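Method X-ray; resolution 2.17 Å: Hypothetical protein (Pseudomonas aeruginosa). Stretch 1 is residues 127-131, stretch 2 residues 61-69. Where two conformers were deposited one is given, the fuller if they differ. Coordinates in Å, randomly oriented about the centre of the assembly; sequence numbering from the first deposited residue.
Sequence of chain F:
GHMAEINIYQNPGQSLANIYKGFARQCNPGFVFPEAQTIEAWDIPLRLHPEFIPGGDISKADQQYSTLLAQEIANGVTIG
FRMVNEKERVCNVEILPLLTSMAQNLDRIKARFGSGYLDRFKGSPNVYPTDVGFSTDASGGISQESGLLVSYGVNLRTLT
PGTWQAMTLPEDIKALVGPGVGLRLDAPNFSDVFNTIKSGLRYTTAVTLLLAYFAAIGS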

ATOM      1  N   VAL F 127     -32.407   4.424 -18.691  1.00 23.24           N
ATOM      2  CA  VAL F 127     -32.732   3.072 -19.155  1.00 22.81           C
ATOM      3  C   VAL F 127     -32.807   2.989 -20.704  1.00 22.54           C
ATOM      4  O   VAL F 127     -32.442   1.963 -21.306  1.00 22.87           O
ATOM      5  CB  VAL F 127     -34.081   2.566 -18.519  1.00 22.92           C
ATOM      6  CG1 VAL F 127     -34.470   1.229 -19.066  1.00 24.04           C
ATOM      7  CG2 VAL F 127     -33.990   2.471 -17.000  1.00 23.34           C
ATOM      8  N   TYR F 128     -33.277   4.064 -21.339  1.00 21.97           N
ATOM      9  CA  TYR F 128     -33.467   4.131 -22.803  1.00 21.39           C
ATOM     10  C   TYR F 128     -32.374   4.922 -23.520  1.00 21.87           C
ATOM     11  O   TYR F 128     -31.817   5.858 -22.942  1.00 21.60           O
ATOM     12  CB  TYR F 128     -34.859   4.688 -23.107  1.00 21.68           C
ATOM     13  CG  TYR F 128     -35.905   3.804 -22.478  1.00 20.97           C
ATOM     14  CD1 TYR F 128     -36.209   2.564 -23.030  1.00 18.77           C
ATOM     15  CD2 TYR F 128     -36.519   4.168 -21.293  1.00 20.95           C
ATOM     16  CE1 TYR F 128     -37.129   1.731 -22.442  1.00 21.27           C
ATOM     17  CE2 TYR F 128     -37.446   3.335 -20.678  1.00 21.84           C
ATOM     18  CZ  TYR F 128     -37.733   2.108 -21.259  1.00 21.56           C
ATOM     19  OH  TYR F 128     -38.661   1.282 -20.674  1.00 23.61           O
ATOM     20  N   PRO F 129     -32.054   4.562 -24.785  1.00 21.76           N
ATOM     21  CA  PRO F 129     -30.913   5.241 -25.405  1.00 22.36           C
ATOM     22  C   PRO F 129     -31.192   6.709 -25.678  1.00 23.00           C
ATOM     23  O   PRO F 129     -30.268   7.508 -25.748  1.00 22.97           O
ATOM     24  CB  PRO F 129     -30.704   4.459 -26.715  1.00 22.46           C
ATOM     25  CG  PRO F 129     -32.028   3.863 -27.013  1.00 21.59           C
ATOM     26  CD  PRO F 129     -32.650   3.562 -25.684  1.00 22.25           C
ATOM     27  N   THR F 130     -32.468   7.053 -25.816  1.00 23.42           N
ATOM     28  CA  THR F 130     -32.894   8.406 -26.096  1.00 23.95           C
ATOM     29  C   THR F 130     -33.189   9.214 -24.830  1.00 23.96           C
ATOM     30  O   THR F 130     -33.700  10.331 -24.913  1.00 24.84           O
ATOM     31  CB  THR F 130     -34.169   8.398 -26.936  1.00 23.85           C
ATOM     32  OG1 THR F 130     -35.129   7.552 -26.295  1.00 25.70           O
ATOM     33  CG2 THR F 130     -33.883   7.864 -28.346  1.00 24.50           C
ATOM     34  N   ASP F 131     -32.896   8.662 -23.657  1.00 24.12           N
ATOM     35  CA  ASP F 131     -33.241   9.365 -22.422  1.00 23.52           C
ATOM     36  C   ASP F 131     -32.420  10.662 -22.295  1.00 23.56           C
ATOM     37  O   ASP F 131     -31.229  10.742 -22.712  1.00 21.89           O
ATOM     38  CB  ASP F 131     -33.038   8.468 -21.186  1.00 24.12           C
ATOM     39  CG  ASP F 131     -34.272   7.610 -20.845  1.00 24.38           C
ATOM     40  OD1 ASP F 131     -35.392   7.906 -21.304  1.00 26.39           O
ATOM     41  OD2 ASP F 131     -34.124   6.614 -20.101  1.00 26.71           O
TER
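Stretch 2, residues 61-69: ADQQYSTLL

Stretch 2 enters as a short extended lead, Ala61 and Asp62, and turns into a helix from Gln63 that runs on past Leu69; Asp62 and the helix as far as Leu68 lie against the irregular segment 127-131. That segment is folded by a type I turn from Tyr128 to Asp131, closed by Asp131 N to Tyr128 O at 3.1 Å and braced by Tyr128 N to Asp131 OD2 at 3.0 Å. The two stretches advance in the same direction: Tyr128 CA lies 7.4 Å from Tyr65 CA, and Thr130 CA 8.3 Å from Leu68 CA. The main bump is the Tyr128 side chain (chi1 m), whose ring lies in the hollow among Asp62, Gln64 and Tyr65. There its OH donates a hydrogen bond to Asp62 OD2 at 2.7 Å, the same oxygen that caps the helix by accepting from Tyr65 N at 2.8 Å, so one carboxylate oxygen serves both stretches. Gln64 CB covers one face of the ring, 3.9 Å from its centroid in a CH-pi contact, while Tyr128 CE1 approaches Tyr65 N to 3.8 Å. One turn later Leu68 supplies the answering bump, its CA-to-CB bond directed toward stretch 1 and its methyls lying along the turn: CD2 meets Tyr128 CB at 4.1 Å and Pro129 CD at 3.8 Å, and CD1 packs 3.4 Å from Thr130 OG1. Together the stretches bury 290 Å², most of it on Tyr128 and Leu68.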

ATOM      1  N   ALA F  61     -43.075  -7.298 -24.850  1.00 21.47           N
ATOM      2  CA  ALA F  61     -42.085  -6.248 -25.116  1.00 21.20           C
ATOM      3  C   ALA F  61     -42.401  -4.965 -24.340  1.00 21.57           C
ATOM      4  O   ALA F  61     -43.569  -4.543 -24.293  1.00 21.72           O
ATOM      5  CB  ALA F  61     -42.028  -5.942 -26.604  1.00 20.69           C
ATOM      6  N   ASP F  62     -41.366  -4.366 -23.743  1.00 21.31           N
ATOM      7  CA  ASP F  62     -41.458  -3.057 -23.073  1.00 21.28           C
ATOM      8  C   ASP F  62     -42.074  -2.028 -24.024  1.00 20.94           C
ATOM      9  O   ASP F  62     -41.581  -1.864 -25.152  1.00 20.18           O
ATOM     10  CB  ASP F  62     -40.043  -2.641 -22.620  1.00 21.56           C
ATOM     11  CG  ASP F  62     -39.978  -1.235 -22.010  1.00 22.66           C
ATOM     12  OD1 ASP F  62     -40.393  -1.042 -20.847  1.00 24.92           O
ATOM     13  OD2 ASP F  62     -39.473  -0.323 -22.681  1.00 23.19           O
ATOM     14  N   GLN F  63     -43.130  -1.361 -23.552  0.50 21.01           N
ATOM     15  CA  GLN F  63     -43.837  -0.303 -24.287  0.50 21.47           C
ATOM     16  C   GLN F  63     -42.947   0.846 -24.789  0.50 21.32           C
ATOM     17  O   GLN F  63     -43.113   1.300 -25.926  0.50 21.29           O
ATOM     18  CB  GLN F  63     -45.004   0.252 -23.447  0.50 21.47           C
ATOM     19  CG  GLN F  63     -46.121  -0.769 -23.151  0.50 22.52           C
ATOM     20  CD  GLN F  63     -47.175  -0.273 -22.162  0.50 22.13           C
ATOM     21  OE1 GLN F  63     -46.863   0.373 -21.154  0.50 22.93           O
ATOM     22  NE2 GLN F  63     -48.431  -0.597 -22.439  0.50 20.92           N
ATOM     23  N   GLN F  64     -42.012   1.314 -23.959  1.00 21.36           N
ATOM     24  CA  GLN F  64     -41.142   2.456 -24.334  1.00 21.80           C
ATOM     25  C   GLN F  64     -40.092   2.056 -25.369  1.00 20.86           C
ATOM     26  O   GLN F  64     -39.776   2.813 -26.286  1.00 20.69           O
ATOM     27  CB  GLN F  64     -40.483   3.123 -23.121  1.00 22.08           C
ATOM     28  CG  GLN F  64     -41.432   3.944 -22.241  1.00 23.31           C
ATOM     29  CD  GLN F  64     -40.689   4.709 -21.151  1.00 24.40           C
ATOM     30  OE1 GLN F  64     -40.724   4.331 -19.979  1.00 26.59           O
ATOM     31  NE2 GLN F  64     -40.001   5.789 -21.539  1.00 28.60           N
ATOM     32  N   TYR F  65     -39.550   0.860 -25.196  1.00 20.45           N
ATOM     33  CA  TYR F  65     -38.698   0.237 -26.199  1.00 19.65           C
ATOM     34  C   TYR F  65     -39.380   0.138 -27.583  1.00 19.40           C
ATOM     35  O   TYR F  65     -38.820   0.560 -28.593  1.00 20.07           O
ATOM     36  CB  TYR F  65     -38.256  -1.131 -25.692  1.00 18.38           C
ATOM     37  CG  TYR F  65     -37.428  -1.913 -26.680  1.00 16.40           C
ATOM     38  CD1 TYR F  65     -36.266  -1.371 -27.215  1.00 16.31           C
ATOM     39  CD2 TYR F  65     -37.780  -3.202 -27.041  1.00 14.26           C
ATOM     40  CE1 TYR F  65     -35.495  -2.080 -28.109  1.00 16.92           C
ATOM     41  CE2 TYR F  65     -37.019  -3.928 -27.954  1.00 13.33           C
ATOM     42  CZ  TYR F  65     -35.884  -3.352 -28.477  1.00 14.95           C
ATOM     43  OH  TYR F  65     -35.093  -4.035 -29.354  1.00 18.03           O
ATOM     44  N   SER F  66     -40.594  -0.404 -27.602  1.00 19.34           N
ATOM     45  CA  SER F  66     -41.408  -0.552 -28.805  1.00 19.32           C
ATOM     46  C   SER F  66     -41.734   0.774 -29.468  1.00 19.27           C
ATOM     47  O   SER F  66     -41.670   0.887 -30.700  1.00 18.90           O
ATOM     48  CB  SER F  66     -42.711  -1.294 -28.477  1.00 19.00           C
ATOM     49  OG  SER F  66     -42.407  -2.519 -27.821  1.00 20.18           O
ATOM     50  N   THR F  67     -42.071   1.776 -28.653  1.00 19.15           N
ATOM     51  CA  THR F  67     -42.302   3.135 -29.151  1.00 19.15           C
ATOM     52  C   THR F  67     -41.076   3.697 -29.887  1.00 19.37           C
ATOM     53  O   THR F  67     -41.194   4.236 -30.970  1.00 19.86           O
ATOM     54  CB  THR F  67     -42.794   4.045 -28.030  1.00 19.56           C
ATOM     55  OG1 THR F  67     -44.083   3.573 -27.604  1.00 18.73           O
ATOM     56  CG2 THR F  67     -42.925   5.530 -28.497  1.00 18.54           C
ATOM     57  N   LEU F  68     -39.901   3.526 -29.310  1.00 19.43           N
ATOM     58  CA  LEU F  68     -38.655   3.887 -29.974  1.00 19.48           C
ATOM     59  C   LEU F  68     -38.498   3.237 -31.344  1.00 19.28           C
ATOM     60  O   LEU F  68     -38.012   3.872 -32.283  1.00 19.55           O
ATOM     61  CB  LEU F  68     -37.476   3.468 -29.091  1.00 18.68           C
ATOM     62  CG  LEU F  68     -36.770   4.567 -28.266  1.00 20.35           C
ATOM     63  CD1 LEU F  68     -37.576   5.898 -28.070  1.00 17.16           C
ATOM     64  CD2 LEU F  68     -36.204   4.052 -26.948  1.00 13.71           C
ATOM     65  N   LEU F  69     -38.866   1.959 -31.424  1.00 18.84           N
ATOM     66  CA  LEU F  69     -38.767   1.174 -32.656  1.00 18.57           C
ATOM     67  C   LEU F  69     -39.774   1.629 -33.704  1.00 18.21           C
ATOM     68  O   LEU F  69     -39.408   1.770 -34.869  1.00 17.61           O
ATOM     69  CB  LEU F  69     -38.862  -0.344 -32.390  1.00 18.01           C
ATOM     70  CG  LEU F  69     -37.827  -0.967 -31.426  1.00 17.69           C
ATOM     71  CD1 LEU F  69     -38.161  -2.440 -31.203  1.00 19.09           C
ATOM     72  CD2 LEU F  69     -36.405  -0.863 -31.931  1.00 15.11           C
TER